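Local coordinates for mitochondrial antiviral signaling protein (MAVS) (Equus caballus, PDB 4O9L) that probably relays antiviral innate immune signals at mitochondria, through a caspase recruitment domain linked to prion-like filaments, at residues 59-62 with 63-67; 73-76 with 77-81; 82-85 with 86-89. The protein carries 1 engineered substitution. All coordinates share one frame; numbering follows the deposited sequence.

Interaction 1 of 3, residues 59-62 with 63-67; sequences LELF and TSLRR
Glu60 and Ser64 meet one helical turn apart near the C-terminal end of helix 39-66, in the all-helical caspase recruitment domain of the death-fold superfamily. Glu60 O is gripped twice by the same residue: Ser64 N donates at 2.8 Å and Ser64 OG at 2.9 Å. The two donors reach the oxygen from opposite faces of its carbonyl plane, the hydroxyl lying 40° out of that plane. Ser64 can fold back in this way because OG stands beside its own backbone N, opposite the carbonyl carbon (chi1 -68°).

The Glu60 chain is bent at chi2, which brings OE2 to 3.0 Å from Ser64 OG. Glu60 OE2 also forms a salt bridge with Arg67 NH1, at 3.4 Å, and lies at the edge of the guanidinium, near its plane; the two planar groups are 26° apart. The bend of Arg67 at chi3 brings its guanidinium back along the helix, with Thr63 O over one face. Arg44, from the start of the same long helix, pairs with Glu60 OE2 and also donates to Ser64 OG, so the acid has two arginine partners, which would probably favour its ionised form.

The buried side of the turn is apolar. Leu65 CD1 approaches Leu61 CG and Phe62 CD1, and the Phe62 and Leu65 side chains run side by side. Beyond them, Ile15 and Leu75 touch Phe62, while Trp71 meets Leu65. On the more exposed side, a water lies 3.0 Å from Thr63 OG1 and donates a weak bond to Leu59 O.

Interaction 2 of 3, residues 73-76 with 77-81; sequences HSLI and GALRA
Leu75 and Leu79 pack one turn apart on helix 71-81: Leu75 CG lies 3.6 Å from Leu79 CD1, and the two side chains are set obliquely to each other. Their first torsions differ. Leu75 places CG opposite its backbone N (chi1 176°), whereas Leu79 places CG opposite its carbonyl carbon; Leu79 CD1 also lies 3.7 Å from Leu75 CD1.

A second contact combines an apolar group with a charged one. Ile76 CG2 sits over the centre of one face of the Arg80 guanidinium, 3.5 Å from Arg80 CZ. The arginine chain is extended from CG to NE and runs alongside the isoleucine, so a methyl group covers one face of the cation.

The backbone bonds are those of a regular alpha helix. Gly77 N donates to His73 O at 3.0 Å with an N-H...O angle of 169°, and Leu79 N to Leu75 O at 2.8 Å, while Arg80 N to Ile76 O is longer at 3.2 Å.

Within the helical bundle of the caspase recruitment domain, Leu75, Ala78 and Leu79 pack on Ile30 of helix 27-30, while Ile76 meets Val91 and Ala92, and Arg80 meets Ser85 and Ala88, all of helix 85-96.

Interaction 3 of 3, residues 82-85 with 86-89; sequences CELS and GLAD
A Schellman motif ends helix 71-81 and leads directly into the N-terminus of helix 85-96, the last helix of this death-fold domain; the contact of Leu84 with Leu87 and Ala88 forms the first turn of the new helix. The motif's bonds run from Leu84 N to Leu79 O and from Glu83 N to Arg80 O, and Glu83, the C-prime residue, has the expected positive phi (63°). Leu84 follows at the N-cap position, and its carbonyl starts the new helical pattern: Ala88 N donates to Leu84 O at 3.1 Å, with the donor in the carbonyl plane and an N-H...O angle of 161°.

Leu84 and Leu87 point the same way and lie side by side, with Leu87 CD1 4.1 Å from Leu84 CD2. Towards the rest of the domain, Leu84 touches Ile25 and Leu79, Leu87 touches Phe22, and Ala88 packs on Leu79. Glu83 OE2 forms a salt bridge with the engineered Arg29 of helix 27-30, so this pairing belongs to the mutant.

The outer side of the turn is polar. Asp89 N donates to Ser85 O at 2.9 Å, and Asp89 CG is turned opposite its own carbonyl carbon (chi1 -68°), which brings the carboxylate back toward the same oxygen. The two acceptors are joined by one water, which donates to Ser85 O at 3.2 Å and to Asp89 OD1 at 2.6 Å.

How the interactions relate
Following the chain from the N terminus, the three interactions come in series, each made within a continuous piece, so none nests in or crosses another and none closes a long loop. Interaction 1 lies near the end of helix 39-66, interaction 2 in helix 71-81, and interaction 3 at the turn into helix 85-96. Interactions 1 and 2, on opposite sides of the chain's centre, touch where Phe62 CE1 meets Leu75 CD2 at 4.0 Å. Interactions 2 and 3 have centres about 7 Å apart and join through a probable hydrogen bond from Leu84 N to Leu79 O. Interactions 1 and 3 do not touch, so helix 71-81 bridges them.

Interaction 1 of 3, residues 59-62 with 63-67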
loop_
_atom_site.group_PDB
_atom_site.type_symbol
_atom_site.label_atom_id
_atom_site.label_comp_id
_atom_site.label_asym_id
_atom_site.label_seq_id
_atom_site.Cartn_x
_atom_site.Cartn_y
_atom_site.Cartn_z
ATOM N N LEU A 59 3.398 -6.759 4.207
ATOM C CA LEU A 59 2.424 -7.708 3.673
ATOM C C LEU A 59 1.039 -7.370 4.226
ATOM O O LEU A 59 0.043 -7.301 3.487
ATOM C CB LEU A 59 2.809 -9.141 4.036
ATOM C CG LEU A 59 4.031 -9.718 3.309
ATOM C CD1 LEU A 59 4.467 -11.034 3.927
ATOM C CD2 LEU A 59 3.745 -9.914 1.826
ATOM N N GLU A 60 0.983 -7.134 5.533
ATOM C CA GLU A 60 -0.276 -6.815 6.188
ATOM C C GLU A 60 -0.825 -5.471 5.703
ATOM O O GLU A 60 -2.039 -5.287 5.578
ATOM C CB GLU A 60 -0.097 -6.854 7.711
ATOM C CG GLU A 60 -1.332 -6.461 8.517
ATOM C CD GLU A 60 -2.553 -7.305 8.200
ATOM O OE1 GLU A 60 -2.406 -8.478 7.772
ATOM O OE2 GLU A 60 -3.677 -6.784 8.385
ATOM N N LEU A 61 0.074 -4.543 5.406
ATOM C CA LEU A 61 -0.328 -3.228 4.910
ATOM C C LEU A 61 -1.114 -3.332 3.594
ATOM O O LEU A 61 -2.153 -2.689 3.423
ATOM C CB LEU A 61 0.897 -2.324 4.728
ATOM C CG LEU A 61 0.619 -0.933 4.134
ATOM C CD1 LEU A 61 -0.387 -0.172 4.996
ATOM C CD2 LEU A 61 1.903 -0.117 3.978
ATOM N N PHE A 62 -0.625 -4.155 2.670
ATOM C CA PHE A 62 -1.282 -4.272 1.367
ATOM C C PHE A 62 -2.657 -4.917 1.479
ATOM O O PHE A 62 -3.623 -4.450 0.860
ATOM C CB PHE A 62 -0.381 -4.992 0.351
ATOM C CG PHE A 62 0.810 -4.164 -0.097
ATOM C CD1 PHE A 62 0.633 -2.859 -0.563
ATOM C CD2 PHE A 62 2.101 -4.683 -0.042
ATOM C CE1 PHE A 62 1.723 -2.087 -0.981
ATOM C CE2 PHE A 62 3.204 -3.920 -0.456
ATOM C CZ PHE A 62 3.012 -2.618 -0.920
ATOM N N THR A 63 -2.776 -5.971 2.284
ATOM C CA THR A 63 -4.096 -6.581 2.470
ATOM C C THR A 63 -5.022 -5.646 3.256
ATOM O O THR A 63 -6.241 -5.645 3.051
ATOM C CB THR A 63 -4.030 -8.026 3.061
ATOM O OG1 THR A 63 -3.463 -7.996 4.366
ATOM C CG2 THR A 63 -3.163 -8.908 2.192
ATOM N N SER A 64 -4.448 -4.829 4.135
ATOM C CA SER A 64 -5.245 -3.820 4.833
ATOM C C SER A 64 -5.734 -2.736 3.873
ATOM O O SER A 64 -6.889 -2.308 3.941
ATOM C CB SER A 64 -4.456 -3.186 5.984
ATOM O OG SER A 64 -4.235 -4.138 7.009
ATOM N N LEU A 65 -4.849 -2.291 2.986
ATOM C CA LEU A 65 -5.204 -1.270 2.000
ATOM C C LEU A 65 -6.349 -1.758 1.114
ATOM O O LEU A 65 -7.315 -1.044 0.865
ATOM C CB LEU A 65 -3.979 -0.899 1.151
ATOM C CG LEU A 65 -2.947 0.041 1.796
ATOM C CD1 LEU A 65 -1.683 0.108 0.944
ATOM C CD2 LEU A 65 -3.529 1.445 1.984
ATOM N N ARG A 66 -6.248 -3.011 0.691
ATOM C CA ARG A 66 -7.190 -3.609 -0.250
ATOM C C ARG A 66 -8.653 -3.602 0.244
ATOM O O ARG A 66 -9.591 -3.605 -0.563
ATOM C CB ARG A 66 -6.720 -5.037 -0.574
ATOM C CG ARG A 66 -7.559 -5.775 -1.589
ATOM C CD ARG A 66 -7.231 -7.253 -1.586
ATOM N NE ARG A 66 -7.588 -7.868 -2.859
ATOM C CZ ARG A 66 -7.400 -9.149 -3.148
ATOM N NH1 ARG A 66 -7.755 -9.621 -4.337
ATOM N NH2 ARG A 66 -6.858 -9.956 -2.244
ATOM N N ARG A 67 -8.841 -3.569 1.563
ATOM C CA ARG A 67 -10.174 -3.486 2.163
ATOM C C ARG A 67 -10.766 -2.067 2.139
ATOM O O ARG A 67 -11.936 -1.871 2.477
ATOM C CB ARG A 67 -10.131 -3.961 3.623
ATOM C CG ARG A 67 -9.827 -5.442 3.824
ATOM C CD ARG A 67 -9.970 -5.871 5.306
ATOM N NE ARG A 67 -8.689 -5.848 6.012
ATOM C CZ ARG A 67 -7.817 -6.853 6.002
ATOM N NH1 ARG A 67 -6.667 -6.752 6.671
ATOM N NH2 ARG A 67 -8.101 -7.960 5.325
HETATM O O HOH W 1 -1.465 -10.294 4.297
#

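Interaction 2 of 3, residues 73-76 with 77-81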
loop_
_atom_site.group_PDB
_atom_site.type_symbol
_atom_site.label_atom_id
_atom_site.label_comp_id
_atom_site.label_asym_id
_atom_site.label_seq_id
_atom_site.Cartn_x
_atom_site.Cartn_y
_atom_site.Cartn_z
ATOM N N HIS A 73 -5.057 4.797 -5.390
ATOM C CA HIS A 73 -4.668 6.196 -5.555
ATOM C C HIS A 73 -4.087 6.781 -4.274
ATOM O O HIS A 73 -3.185 7.631 -4.312
ATOM C CB HIS A 73 -5.864 6.984 -6.107
ATOM C CG HIS A 73 -6.464 6.321 -7.293
ATOM N ND1 HIS A 73 -5.849 6.314 -8.535
ATOM C CD2 HIS A 73 -7.573 5.544 -7.440
ATOM C CE1 HIS A 73 -6.559 5.605 -9.385
ATOM N NE2 HIS A 73 -7.620 5.125 -8.736
ATOM N N SER A 74 -4.585 6.308 -3.138
ATOM C CA SER A 74 -3.967 6.640 -1.860
ATOM C C SER A 74 -2.503 6.187 -1.864
ATOM O O SER A 74 -1.604 6.968 -1.544
ATOM C CB SER A 74 -4.738 5.973 -0.712
ATOM O OG SER A 74 -4.271 6.439 0.547
ATOM N N LEU A 75 -2.263 4.931 -2.245
ATOM C CA LEU A 75 -0.900 4.391 -2.288
ATOM C C LEU A 75 0.010 5.142 -3.253
ATOM O O LEU A 75 1.156 5.441 -2.925
ATOM C CB LEU A 75 -0.926 2.916 -2.663
ATOM C CG LEU A 75 0.409 2.191 -2.855
ATOM C CD1 LEU A 75 1.223 2.206 -1.560
ATOM C CD2 LEU A 75 0.116 0.746 -3.308
ATOM N N ILE A 76 -0.498 5.438 -4.444
ATOM C CA ILE A 76 0.276 6.176 -5.434
ATOM C C ILE A 76 0.706 7.519 -4.857
ATOM O O ILE A 76 1.891 7.872 -4.919
ATOM C CB ILE A 76 -0.520 6.378 -6.745
ATOM C CG1 ILE A 76 -0.616 5.048 -7.498
ATOM C CG2 ILE A 76 0.127 7.464 -7.635
ATOM C CD1 ILE A 76 -1.696 5.011 -8.539
ATOM N N GLY A 77 -0.242 8.260 -4.283
ATOM C CA GLY A 77 0.083 9.541 -3.662
ATOM C C GLY A 77 1.111 9.413 -2.545
ATOM O O GLY A 77 2.038 10.228 -2.415
ATOM N N ALA A 78 0.949 8.379 -1.729
ATOM C CA ALA A 78 1.820 8.170 -0.584
ATOM C C ALA A 78 3.226 7.764 -1.020
ATOM O O ALA A 78 4.223 8.174 -0.402
ATOM C CB ALA A 78 1.223 7.127 0.356
ATOM N N LEU A 79 3.315 6.950 -2.071
ATOM C CA LEU A 79 4.624 6.565 -2.598
ATOM C C LEU A 79 5.405 7.794 -3.073
ATOM O O LEU A 79 6.597 7.927 -2.790
ATOM C CB LEU A 79 4.486 5.510 -3.708
ATOM C CG LEU A 79 4.076 4.126 -3.185
ATOM C CD1 LEU A 79 3.563 3.203 -4.315
ATOM C CD2 LEU A 79 5.240 3.479 -2.433
ATOM N N ARG A 80 4.735 8.694 -3.784
ATOM C CA ARG A 80 5.357 9.945 -4.212
ATOM C C ARG A 80 5.807 10.768 -3.011
ATOM O O ARG A 80 6.905 11.333 -2.994
ATOM C CB ARG A 80 4.377 10.764 -5.066
ATOM C CG ARG A 80 4.104 10.148 -6.433
ATOM C CD ARG A 80 2.929 10.810 -7.110
ATOM N NE ARG A 80 2.657 10.232 -8.426
ATOM C CZ ARG A 80 1.490 10.340 -9.053
ATOM N NH1 ARG A 80 0.481 10.981 -8.472
ATOM N NH2 ARG A 80 1.326 9.794 -10.248
ATOM N N ALA A 81 4.960 10.827 -1.992
ATOM C CA ALA A 81 5.270 11.628 -0.807
ATOM C C ALA A 81 6.440 11.063 0.011
ATOM O O ALA A 81 7.046 11.765 0.827
ATOM C CB ALA A 81 4.035 11.786 0.052
#

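Interaction 3 of 3, residues 82-85 with 86-89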
loop_
_atom_site.group_PDB
_atom_site.type_symbol
_atom_site.label_atom_id
_atom_site.label_comp_id
_atom_site.label_asym_id
_atom_site.label_seq_id
_atom_site.Cartn_x
_atom_site.Cartn_y
_atom_site.Cartn_z
ATOM N N CYS A 82 6.757 9.788 -0.212
ATOM C CA CYS A 82 7.820 9.113 0.523
ATOM C C CYS A 82 9.011 8.787 -0.366
ATOM O O CYS A 82 9.720 7.816 -0.089
ATOM C CB CYS A 82 7.306 7.807 1.159
ATOM S SG CYS A 82 6.097 8.065 2.480
ATOM N N GLU A 83 9.207 9.569 -1.432
ATOM C CA GLU A 83 10.408 9.467 -2.276
ATOM C C GLU A 83 10.524 8.108 -2.964
ATOM O O GLU A 83 11.609 7.526 -3.046
ATOM C CB GLU A 83 11.667 9.746 -1.455
ATOM C CG GLU A 83 11.656 11.116 -0.829
ATOM C CD GLU A 83 12.916 11.463 -0.065
ATOM O OE1 GLU A 83 13.824 12.091 -0.659
ATOM O OE2 GLU A 83 12.991 11.105 1.130
ATOM N N LEU A 84 9.387 7.616 -3.441
ATOM C CA LEU A 84 9.307 6.350 -4.165
ATOM C C LEU A 84 8.422 6.534 -5.403
ATOM O O LEU A 84 7.542 5.708 -5.693
ATOM C CB LEU A 84 8.787 5.235 -3.242
ATOM C CG LEU A 84 9.773 4.769 -2.152
ATOM C CD1 LEU A 84 9.079 3.904 -1.098
ATOM C CD2 LEU A 84 10.978 4.015 -2.737
ATOM N N SER A 85 8.664 7.628 -6.128
ATOM C CA SER A 85 7.821 7.998 -7.264
ATOM C C SER A 85 7.868 6.980 -8.402
ATOM O O SER A 85 6.919 6.876 -9.175
ATOM C CB SER A 85 8.177 9.390 -7.804
ATOM O OG SER A 85 7.796 10.406 -6.895
ATOM N N GLY A 86 8.971 6.239 -8.508
ATOM C CA GLY A 86 9.063 5.183 -9.498
ATOM C C GLY A 86 8.080 4.063 -9.207
ATOM O O GLY A 86 7.442 3.527 -10.124
ATOM N N LEU A 87 7.949 3.700 -7.931
ATOM C CA LEU A 87 6.950 2.712 -7.548
ATOM C C LEU A 87 5.551 3.256 -7.836
ATOM O O LEU A 87 4.685 2.514 -8.312
ATOM C CB LEU A 87 7.086 2.315 -6.078
ATOM C CG LEU A 87 8.413 1.662 -5.658
ATOM C CD1 LEU A 87 8.347 1.210 -4.197
ATOM C CD2 LEU A 87 8.734 0.491 -6.564
ATOM N N ALA A 88 5.330 4.542 -7.549
ATOM C CA ALA A 88 4.051 5.167 -7.873
ATOM C C ALA A 88 3.747 5.076 -9.365
ATOM O O ALA A 88 2.618 4.756 -9.740
ATOM C CB ALA A 88 4.001 6.622 -7.413
ATOM N N ASP A 89 4.732 5.367 -10.214
ATOM C CA ASP A 89 4.504 5.296 -11.659
ATOM C C ASP A 89 4.178 3.873 -12.129
ATOM O O ASP A 89 3.337 3.678 -13.010
ATOM C CB ASP A 89 5.705 5.835 -12.456
ATOM C CG ASP A 89 5.900 7.342 -12.295
ATOM O OD1 ASP A 89 4.932 8.050 -11.934
ATOM O OD2 ASP A 89 7.034 7.819 -12.533
HETATM O O HOH W 2 5.058 9.381 -9.697
#